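Long-range contacts in cortical-lytic enzyme (Clostridium perfringens, PDB 5JIP), which probably acts as a muramidase of glycoside hydrolase family 25, cutting the peptidoglycan of the spore cortex during germination: residues T150-I155 with L175-Y180; T116-S121 with I155-D160; N129-F134 with Y168-M173. All coordinates share one frame; numbering follows the deposited sequence.

Contact 1. Residues T150-I155 with L175-Y180; sequences TGLFFI and LWIAMY. With MES (2-(N-morpholino)-ethanesulfonic acid), chain D.
T150 and G151 end strand 147-151 beside strand 175-178, and the two run parallel, with G151 level with A178. T150 is held at both its N and its O by the neighbouring strand: its N donates to W176 O almost along the C=O axis, and its O takes A178 N at 3.0 Å on a lone pair in the carbonyl plane. Two residues on, where the first segment turns into helix 152-157 with G151 as N-cap, L152 N still reaches A178 O at 2.9 Å, so the pairing outlasts the strand.

L152 is the side chain to follow. Its CB lies near A178 O and 3.6 Å from the sulfonate oxygen O1S of MES. With CG anti to the backbone N (chi1 -178°), the branch runs alongside M179, both pointing the same way: CD2 packs on M179 SD at 3.7 Å, while CD1 faces I177 CD1 at 4.2 Å. I155 CD1 also comes up to that I177 methyl.

The MES, probably from the crystallisation liquor, is held by backbone N-H groups of both segments. F153 N gives a straight bond to O1S (3.0 Å, 166° at H), Y180 N binds O2S at 2.9 Å, and MES C7 sits over one face of the Y180 ring, toward its rim. A sulfonate at the first turn of a helix would be favoured by the helix dipole.

The contact joins elements of one beta-alpha-beta unit (strand 147-151, helix 152-157, strand 175-178) of the TIM-barrel-like family 25 domain, with strand 201-208 continuing the sheet beyond strand 175-178 and W176 packing on M201 and Q203.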
loop_
_atom_site.group_PDB
_atom_site.type_symbol
_atom_site.label_atom_id
_atom_site.label_comp_id
_atom_site.label_asym_id
_atom_site.label_seq_id
_atom_site.Cartn_x
_atom_site.Cartn_y
_atom_site.Cartn_z
ATOM N N THR A 150 -23.829 -0.070 -9.297
ATOM C CA THR A 150 -24.920 0.779 -9.721
ATOM C C THR A 150 -24.738 1.045 -11.203
ATOM O O THR A 150 -23.682 0.781 -11.767
ATOM C CB THR A 150 -24.966 2.080 -8.889
ATOM O OG1 THR A 150 -26.202 2.758 -9.133
ATOM C CG2 THR A 150 -23.856 2.982 -9.243
ATOM N N GLY A 151 -25.785 1.607 -11.827
ATOM C CA GLY A 151 -25.755 1.924 -13.235
ATOM C C GLY A 151 -25.388 3.378 -13.521
ATOM O O GLY A 151 -25.583 4.264 -12.692
ATOM N N LEU A 152 -24.856 3.601 -14.728
ATOM C CA LEU A 152 -24.533 4.956 -15.164
ATOM C C LEU A 152 -25.774 5.837 -15.165
ATOM O O LEU A 152 -25.737 6.984 -14.696
ATOM C CB LEU A 152 -23.897 4.914 -16.558
ATOM C CG LEU A 152 -23.437 6.268 -17.153
ATOM C CD1 LEU A 152 -22.466 6.949 -16.216
ATOM C CD2 LEU A 152 -22.803 6.129 -18.546
ATOM N N PHE A 153 -26.887 5.313 -15.678
ATOM C CA PHE A 153 -28.137 6.072 -15.674
ATOM C C PHE A 153 -28.524 6.492 -14.263
ATOM O O PHE A 153 -28.854 7.663 -14.013
ATOM C CB PHE A 153 -29.237 5.237 -16.311
ATOM C CG PHE A 153 -30.577 5.904 -16.305
ATOM C CD1 PHE A 153 -30.893 6.838 -17.267
ATOM C CD2 PHE A 153 -31.520 5.599 -15.337
ATOM C CE1 PHE A 153 -32.122 7.467 -17.263
ATOM C CE2 PHE A 153 -32.747 6.224 -15.334
ATOM C CZ PHE A 153 -33.047 7.152 -16.301
ATOM N N PHE A 154 -28.475 5.541 -13.327
ATOM C CA PHE A 154 -28.844 5.784 -11.941
ATOM C C PHE A 154 -27.978 6.871 -11.313
ATOM O O PHE A 154 -28.493 7.772 -10.640
ATOM C CB PHE A 154 -28.726 4.472 -11.160
ATOM C CG PHE A 154 -29.326 4.508 -9.798
ATOM C CD1 PHE A 154 -30.670 4.255 -9.626
ATOM C CD2 PHE A 154 -28.541 4.762 -8.671
ATOM C CE1 PHE A 154 -31.236 4.279 -8.371
ATOM C CE2 PHE A 154 -29.098 4.778 -7.409
ATOM C CZ PHE A 154 -30.442 4.541 -7.250
ATOM N N ILE A 155 -26.651 6.795 -11.514
ATOM C CA ILE A 155 -25.761 7.840 -11.019
ATOM C C ILE A 155 -26.230 9.188 -11.549
ATOM O O ILE A 155 -26.284 10.173 -10.811
ATOM C CB ILE A 155 -24.298 7.534 -11.415
ATOM C CG1 ILE A 155 -23.768 6.335 -10.606
ATOM C CG2 ILE A 155 -23.399 8.736 -11.191
ATOM C CD1 ILE A 155 -22.419 5.821 -11.079
ATOM N N LEU A 175 -15.884 0.450 -7.420
ATOM C CA LEU A 175 -17.054 0.657 -8.269
ATOM C C LEU A 175 -17.222 -0.466 -9.285
ATOM O O LEU A 175 -16.329 -0.735 -10.102
ATOM C CB LEU A 175 -16.973 1.993 -9.009
ATOM C CG LEU A 175 -18.102 2.282 -9.987
ATOM C CD1 LEU A 175 -19.407 2.427 -9.257
ATOM C CD2 LEU A 175 -17.772 3.512 -10.777
ATOM N N TRP A 176 -18.399 -1.062 -9.261
ATOM C CA TRP A 176 -18.879 -1.968 -10.303
ATOM C C TRP A 176 -19.970 -1.212 -11.066
ATOM O O TRP A 176 -21.085 -1.021 -10.564
ATOM C CB TRP A 176 -19.368 -3.245 -9.647
ATOM C CG TRP A 176 -19.938 -4.304 -10.534
ATOM C CD1 TRP A 176 -20.013 -4.333 -11.904
ATOM C CD2 TRP A 176 -20.519 -5.510 -10.073
ATOM N NE1 TRP A 176 -20.602 -5.504 -12.315
ATOM C CE2 TRP A 176 -20.939 -6.239 -11.209
ATOM C CE3 TRP A 176 -20.748 -6.038 -8.802
ATOM C CZ2 TRP A 176 -21.580 -7.474 -11.107
ATOM C CZ3 TRP A 176 -21.374 -7.279 -8.700
ATOM C CH2 TRP A 176 -21.786 -7.975 -9.842
ATOM N N ILE A 177 -19.630 -0.716 -12.242
ATOM C CA ILE A 177 -20.529 0.172 -12.964
ATOM C C ILE A 177 -21.200 -0.605 -14.079
ATOM O O ILE A 177 -20.562 -1.379 -14.804
ATOM C CB ILE A 177 -19.816 1.417 -13.520
ATOM C CG1 ILE A 177 -20.869 2.401 -14.043
ATOM C CG2 ILE A 177 -18.790 1.031 -14.582
ATOM C CD1 ILE A 177 -20.321 3.771 -14.384
ATOM N N ALA A 178 -22.500 -0.395 -14.213
ATOM C CA ALA A 178 -23.264 -0.954 -15.318
ATOM C C ALA A 178 -23.465 0.126 -16.375
ATOM O O ALA A 178 -23.967 1.208 -16.066
ATOM C CB ALA A 178 -24.609 -1.468 -14.828
ATOM N N MET A 179 -23.060 -0.170 -17.609
ATOM C CA MET A 179 -23.368 0.656 -18.765
ATOM C C MET A 179 -23.422 -0.280 -19.958
ATOM O O MET A 179 -22.382 -0.792 -20.388
ATOM C CB MET A 179 -22.331 1.740 -19.002
ATOM C CG MET A 179 -22.774 2.639 -20.172
ATOM S SD MET A 179 -21.395 3.496 -20.806
ATOM C CE MET A 179 -20.573 2.179 -21.712
ATOM N N TYR A 180 -24.620 -0.465 -20.501
ATOM C CA TYR A 180 -24.874 -1.467 -21.532
ATOM C C TYR A 180 -24.653 -0.880 -22.923
ATOM O O TYR A 180 -25.296 0.107 -23.299
ATOM C CB TYR A 180 -26.304 -2.000 -21.380
ATOM C CG TYR A 180 -26.584 -2.652 -20.042
ATOM C CD1 TYR A 180 -25.549 -3.074 -19.211
ATOM C CD2 TYR A 180 -27.880 -2.863 -19.622
ATOM C CE1 TYR A 180 -25.825 -3.682 -17.988
ATOM C CE2 TYR A 180 -28.163 -3.448 -18.453
ATOM C CZ TYR A 180 -27.146 -3.863 -17.618
ATOM O OH TYR A 180 -27.498 -4.444 -16.425
HETATM O O1 MES D . -30.165 -2.370 -14.034
HETATM C C2 MES D . -30.931 -1.675 -15.019
HETATM C C3 MES D . -30.063 -1.109 -16.151
HETATM N N4 MES D . -28.812 -0.512 -15.643
HETATM C C5 MES D . -28.128 -1.239 -14.576
HETATM C C6 MES D . -29.139 -1.535 -13.482
HETATM C C7 MES D . -27.889 -0.063 -16.711
HETATM C C8 MES D . -28.579 1.091 -17.433
HETATM S S MES D . -27.447 1.977 -18.282
HETATM O O1S MES D . -26.661 2.745 -17.279
HETATM O O2S MES D . -26.631 1.056 -19.105
HETATM O O3S MES D . -28.196 2.919 -19.159
#

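Contact 2. Residues T116-S121 with I155-D160; sequences TPTDKS and IGLYDD
Y158, which follows helix 152-157 in the chain, carries this surface contact. Its CG is anti to the carbonyl carbon (chi1 -78°), which sends the ring out to the loop 116-121, and the hydroxyl donates to P117 O over only 2.5 Å, a very short bond. The carbonyl oxygen lies at the ring edge, in the ring plane. Seen from the acceptor, though, the hydroxyl stands 41° above the carbonyl plane, so the bond is not on a lone pair. The same OH touches the proline ring, 3.5 Å from P117 CG, and the two side chains cross at about a right angle.

The loop that receives the tyrosine leads from strand 111-113 to helix 124-142 in the beta/alpha domain, and it enters P117 through a cis peptide bond. Further along, D119 closes an Asx turn: OD1 accepts S121 N at 3.1 Å, and also S121 OG on its syn lone pair.

L157 adds a small apolar touch on T118. Its CD1 lies equally close to T118 CB and CG2, 3.9 Å from each, the two side chains crossing obliquely. The ring of F154, from the same helix, meets that of Y158 with their planes at about 45°.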
loop_
_atom_site.group_PDB
_atom_site.type_symbol
_atom_site.label_atom_id
_atom_site.label_comp_id
_atom_site.label_asym_id
_atom_site.label_seq_id
_atom_site.Cartn_x
_atom_site.Cartn_y
_atom_site.Cartn_z
ATOM N N THR A 116 -32.410 1.401 -6.838
ATOM C CA THR A 116 -33.695 1.944 -6.443
ATOM C C THR A 116 -33.438 2.922 -5.305
ATOM O O THR A 116 -32.421 2.794 -4.607
ATOM C CB THR A 116 -34.654 0.809 -6.036
ATOM O OG1 THR A 116 -35.996 1.301 -5.941
ATOM C CG2 THR A 116 -34.257 0.193 -4.730
ATOM N N PRO A 117 -34.301 3.934 -5.112
ATOM C CA PRO A 117 -35.472 4.311 -5.912
ATOM C C PRO A 117 -35.089 5.185 -7.080
ATOM O O PRO A 117 -34.055 5.862 -7.034
ATOM C CB PRO A 117 -36.339 5.084 -4.915
ATOM C CG PRO A 117 -35.322 5.788 -4.052
ATOM C CD PRO A 117 -34.137 4.826 -3.941
ATOM N N THR A 118 -35.908 5.162 -8.130
ATOM C CA THR A 118 -35.726 6.014 -9.297
ATOM C C THR A 118 -36.825 7.050 -9.417
ATOM O O THR A 118 -36.964 7.673 -10.469
ATOM C CB THR A 118 -35.690 5.184 -10.578
ATOM O OG1 THR A 118 -36.898 4.418 -10.676
ATOM C CG2 THR A 118 -34.476 4.260 -10.588
ATOM N N ASP A 119 -37.648 7.189 -8.409
ATOM C CA ASP A 119 -38.580 8.296 -8.395
ATOM C C ASP A 119 -37.847 9.443 -7.703
ATOM O O ASP A 119 -36.613 9.439 -7.602
ATOM C CB ASP A 119 -39.899 7.853 -7.760
ATOM C CG ASP A 119 -39.734 7.297 -6.376
ATOM O OD1 ASP A 119 -38.635 7.403 -5.808
ATOM O OD2 ASP A 119 -40.725 6.764 -5.844
ATOM N N LYS A 120 -38.562 10.449 -7.235
ATOM C CA LYS A 120 -37.890 11.552 -6.567
ATOM C C LYS A 120 -37.982 11.433 -5.058
ATOM O O LYS A 120 -37.932 12.448 -4.362
ATOM C CB LYS A 120 -38.468 12.880 -7.046
ATOM C CG LYS A 120 -38.301 13.089 -8.556
ATOM C CD LYS A 120 -37.756 14.486 -8.869
ATOM C CE LYS A 120 -38.794 15.584 -8.614
ATOM N NZ LYS A 120 -39.965 15.493 -9.541
ATOM N N SER A 121 -38.104 10.204 -4.532
ATOM C CA SER A 121 -38.446 10.057 -3.123
ATOM C C SER A 121 -37.270 10.347 -2.210
ATOM O O SER A 121 -37.484 10.705 -1.045
ATOM C CB SER A 121 -38.998 8.655 -2.842
ATOM O OG SER A 121 -38.070 7.654 -3.204
ATOM N N ILE A 155 -26.651 6.795 -11.514
ATOM C CA ILE A 155 -25.761 7.840 -11.019
ATOM C C ILE A 155 -26.230 9.188 -11.549
ATOM O O ILE A 155 -26.284 10.173 -10.811
ATOM C CB ILE A 155 -24.298 7.534 -11.415
ATOM C CG1 ILE A 155 -23.768 6.335 -10.606
ATOM C CG2 ILE A 155 -23.399 8.736 -11.191
ATOM C CD1 ILE A 155 -22.419 5.821 -11.079
ATOM N N GLY A 156 -26.619 9.234 -12.826
ATOM C CA GLY A 156 -27.050 10.483 -13.438
ATOM C C GLY A 156 -28.334 11.031 -12.848
ATOM O O GLY A 156 -28.530 12.247 -12.798
ATOM N N LEU A 157 -29.219 10.154 -12.389
ATOM C CA LEU A 157 -30.432 10.603 -11.718
ATOM C C LEU A 157 -30.131 11.310 -10.414
ATOM O O LEU A 157 -30.952 12.091 -9.924
ATOM C CB LEU A 157 -31.341 9.419 -11.407
ATOM C CG LEU A 157 -32.241 8.865 -12.477
ATOM C CD1 LEU A 157 -32.924 7.653 -11.874
ATOM C CD2 LEU A 157 -33.258 9.901 -12.912
ATOM N N TYR A 158 -29.008 10.986 -9.794
ATOM C CA TYR A 158 -28.677 11.474 -8.463
ATOM C C TYR A 158 -27.491 12.429 -8.511
ATOM O O TYR A 158 -26.642 12.440 -7.621
ATOM C CB TYR A 158 -28.418 10.304 -7.529
ATOM C CG TYR A 158 -29.701 9.665 -7.070
ATOM C CD1 TYR A 158 -30.422 10.206 -6.016
ATOM C CD2 TYR A 158 -30.213 8.541 -7.718
ATOM C CE1 TYR A 158 -31.607 9.639 -5.596
ATOM C CE2 TYR A 158 -31.399 7.960 -7.305
ATOM C CZ TYR A 158 -32.087 8.508 -6.246
ATOM O OH TYR A 158 -33.258 7.948 -5.817
ATOM N N ASP A 159 -27.427 13.234 -9.572
ATOM C CA ASP A 159 -26.466 14.330 -9.660
ATOM C C ASP A 159 -25.041 13.811 -9.590
ATOM O O ASP A 159 -24.191 14.410 -8.930
ATOM C CB ASP A 159 -26.674 15.356 -8.539
ATOM C CG ASP A 159 -27.958 16.139 -8.678
ATOM O OD1 ASP A 159 -28.153 16.787 -9.729
ATOM O OD2 ASP A 159 -28.759 16.107 -7.718
ATOM N N ASP A 160 -24.761 12.686 -10.247
ATOM C CA ASP A 160 -23.399 12.171 -10.246
ATOM C C ASP A 160 -22.979 11.707 -8.857
ATOM O O ASP A 160 -21.788 11.580 -8.578
ATOM C CB ASP A 160 -22.432 13.258 -10.753
ATOM C CG ASP A 160 -21.212 12.701 -11.494
ATOM O OD1 ASP A 160 -21.305 11.609 -12.073
ATOM O OD2 ASP A 160 -20.154 13.388 -11.533
#

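Contact 3. Residues N129-F134 with Y168-M173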
loop_
_atom_site.group_PDB
_atom_site.type_symbol
_atom_site.label_atom_id
_atom_site.label_comp_id
_atom_site.label_asym_id
_atom_site.label_seq_id
_atom_site.Cartn_x
_atom_site.Cartn_y
_atom_site.Cartn_z
ATOM N N ASN A 129 -26.086 9.102 1.910
ATOM C CA ASN A 129 -25.977 8.823 3.334
ATOM C C ASN A 129 -26.386 7.385 3.664
ATOM O O ASN A 129 -25.782 6.742 4.531
ATOM C CB ASN A 129 -26.832 9.799 4.135
ATOM C CG ASN A 129 -26.174 11.147 4.299
ATOM O OD1 ASN A 129 -25.030 11.361 3.872
ATOM N ND2 ASN A 129 -26.887 12.062 4.930
ATOM N N TRP A 130 -27.431 6.878 3.011
ATOM C CA TRP A 130 -27.871 5.508 3.275
ATOM C C TRP A 130 -26.817 4.495 2.839
ATOM O O TRP A 130 -26.464 3.589 3.593
ATOM C CB TRP A 130 -29.206 5.249 2.576
ATOM C CG TRP A 130 -29.819 3.966 2.970
ATOM C CD1 TRP A 130 -30.779 3.763 3.930
ATOM C CD2 TRP A 130 -29.515 2.674 2.431
ATOM N NE1 TRP A 130 -31.077 2.427 4.020
ATOM C CE2 TRP A 130 -30.317 1.739 3.108
ATOM C CE3 TRP A 130 -28.634 2.216 1.437
ATOM C CZ2 TRP A 130 -30.283 0.361 2.807
ATOM C CZ3 TRP A 130 -28.596 0.867 1.154
ATOM C CH2 TRP A 130 -29.423 -0.046 1.833
ATOM N N ILE A 131 -26.275 4.660 1.629
ATOM C CA ILE A 131 -25.211 3.781 1.155
ATOM C C ILE A 131 -24.005 3.849 2.083
ATOM O O ILE A 131 -23.431 2.828 2.470
ATOM C CB ILE A 131 -24.826 4.164 -0.278
ATOM C CG1 ILE A 131 -26.023 3.965 -1.190
ATOM C CG2 ILE A 131 -23.568 3.390 -0.724
ATOM C CD1 ILE A 131 -25.791 4.523 -2.571
ATOM N N ASP A 132 -23.601 5.067 2.437
ATOM C CA ASP A 132 -22.431 5.288 3.274
ATOM C C ASP A 132 -22.602 4.636 4.642
ATOM O O ASP A 132 -21.648 4.102 5.212
ATOM C CB ASP A 132 -22.229 6.802 3.391
ATOM C CG ASP A 132 -20.808 7.200 3.739
ATOM O OD1 ASP A 132 -19.865 6.410 3.525
ATOM O OD2 ASP A 132 -20.649 8.335 4.224
ATOM N N ARG A 133 -23.820 4.675 5.195
ATOM C CA ARG A 133 -24.059 4.031 6.475
ATOM C C ARG A 133 -23.966 2.522 6.345
ATOM O O ARG A 133 -23.409 1.845 7.220
ATOM C CB ARG A 133 -25.441 4.436 7.010
ATOM C CG ARG A 133 -25.891 3.649 8.246
ATOM C CD ARG A 133 -25.003 3.907 9.466
ATOM N NE ARG A 133 -24.978 5.329 9.804
ATOM C CZ ARG A 133 -25.819 5.921 10.653
ATOM N NH1 ARG A 133 -25.709 7.227 10.890
ATOM N NH2 ARG A 133 -26.766 5.222 11.270
ATOM N N PHE A 134 -24.539 1.984 5.272
ATOM C CA PHE A 134 -24.423 0.554 4.990
ATOM C C PHE A 134 -22.954 0.162 4.886
ATOM O O PHE A 134 -22.496 -0.777 5.547
ATOM C CB PHE A 134 -25.174 0.226 3.702
ATOM C CG PHE A 134 -25.269 -1.266 3.401
ATOM C CD1 PHE A 134 -24.162 -1.987 2.966
ATOM C CD2 PHE A 134 -26.471 -1.932 3.547
ATOM C CE1 PHE A 134 -24.252 -3.365 2.692
ATOM C CE2 PHE A 134 -26.574 -3.316 3.257
ATOM C CZ PHE A 134 -25.461 -4.020 2.837
ATOM N N TYR A 168 -17.905 13.806 -3.145
ATOM C CA TYR A 168 -18.322 12.474 -3.586
ATOM C C TYR A 168 -17.942 11.509 -2.473
ATOM O O TYR A 168 -16.859 10.910 -2.516
ATOM C CB TYR A 168 -17.642 12.081 -4.892
ATOM C CG TYR A 168 -17.947 12.983 -6.047
ATOM C CD1 TYR A 168 -19.075 12.777 -6.830
ATOM C CD2 TYR A 168 -17.094 14.032 -6.370
ATOM C CE1 TYR A 168 -19.351 13.592 -7.912
ATOM C CE2 TYR A 168 -17.357 14.860 -7.440
ATOM C CZ TYR A 168 -18.492 14.641 -8.205
ATOM O OH TYR A 168 -18.763 15.451 -9.277
ATOM N N PRO A 169 -18.794 11.350 -1.454
ATOM C CA PRO A 169 -18.418 10.509 -0.308
ATOM C C PRO A 169 -18.223 9.038 -0.644
ATOM O O PRO A 169 -17.573 8.330 0.136
ATOM C CB PRO A 169 -19.589 10.696 0.666
ATOM C CG PRO A 169 -20.258 12.010 0.231
ATOM C CD PRO A 169 -20.085 12.029 -1.250
ATOM N N LEU A 170 -18.791 8.537 -1.736
ATOM C CA LEU A 170 -18.642 7.114 -2.046
ATOM C C LEU A 170 -17.482 6.814 -2.993
ATOM O O LEU A 170 -17.294 5.642 -3.361
ATOM C CB LEU A 170 -19.933 6.584 -2.649
ATOM C CG LEU A 170 -21.192 6.888 -1.855
ATOM C CD1 LEU A 170 -22.401 6.401 -2.620
ATOM C CD2 LEU A 170 -21.134 6.340 -0.424
ATOM N N SER A 171 -16.700 7.826 -3.387
ATOM C CA SER A 171 -15.712 7.655 -4.453
ATOM C C SER A 171 -14.525 6.812 -4.017
ATOM O O SER A 171 -13.672 6.478 -4.856
ATOM C CB SER A 171 -15.230 9.032 -4.949
ATOM O OG SER A 171 -14.530 9.768 -3.945
ATOM N N ASP A 172 -14.430 6.486 -2.736
ATOM C CA ASP A 172 -13.393 5.589 -2.274
ATOM C C ASP A 172 -13.881 4.143 -2.261
ATOM O O ASP A 172 -13.077 3.241 -2.063
ATOM C CB ASP A 172 -12.885 5.996 -0.878
ATOM C CG ASP A 172 -13.911 5.801 0.219
ATOM O OD1 ASP A 172 -15.110 6.104 -0.003
ATOM O OD2 ASP A 172 -13.488 5.358 1.314
ATOM N N MET A 173 -15.156 3.898 -2.540
ATOM C CA MET A 173 -15.612 2.521 -2.691
ATOM C C MET A 173 -15.127 1.940 -4.016
ATOM O O MET A 173 -15.079 2.640 -5.020
ATOM C CB MET A 173 -17.142 2.448 -2.631
ATOM C CG MET A 173 -17.708 2.972 -1.339
ATOM S SD MET A 173 -19.488 2.717 -1.269
ATOM C CE MET A 173 -19.576 0.918 -1.060
#
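Helix 124-142, on the outside of the beta/alpha barrel domain, is met here by the loop that leads from helix 152-157 into strand 175-178. The loop folds through two overlapping type I turns, Y168 to S171 and L170 to M173. S171 holds the first of them twice, with both its N and its OG donating to Y168 O.

L170 carries the contact. With CG anti to the carbonyl carbon (chi1 -51°), both its methyls rest on I131 CG2, CD1 at 3.7 Å and CD2 hardly farther off. CD1 also reaches I131 CD1. The two side chains cross at about a right angle. CD2 also reaches the next residue of the helix, 4.0 Å from D132 CB. M173, its chain bent at chi3 (71°), brings SD to 4.2 Å from I131 CG2, so this methyl meets both loop side chains, and I131 in turn packs on L112 of strand 111-113.

No hydrogen bond joins the two segments directly. Instead R135, one turn after I131 on the same helix, makes salt bridges with both D132 and D172, whose OD1 atoms lie 5.9 Å apart, and D132 also pairs with K280 of the second subunit. The apolar packing thus has a charged flank, where the arginine probably offsets repulsion between the two carboxylates and favours their ionised state.

Contacts 1 and 3 are buried, whereas contact 2 lies at the surface. Contacts 1 and 2 share I155 and use the two ends of helix 152-157; they also touch, F154 CE1 packing on P117 O at 3.5 Å. Contact 3 involves the loop from that helix to strand 175-178, and meets contact 2 where D160 O packs against Y168 CE1. Chemistry follows position: main-chain bonds join the parallel strands of contact 1, one tyrosine hydroxyl bonds to a loop carbonyl in contact 2, and contact 3 is apolar packing with charges at its side. Their segments alternate along the chain, all within the family 25 domain, though contacts 1 and 3 do not touch.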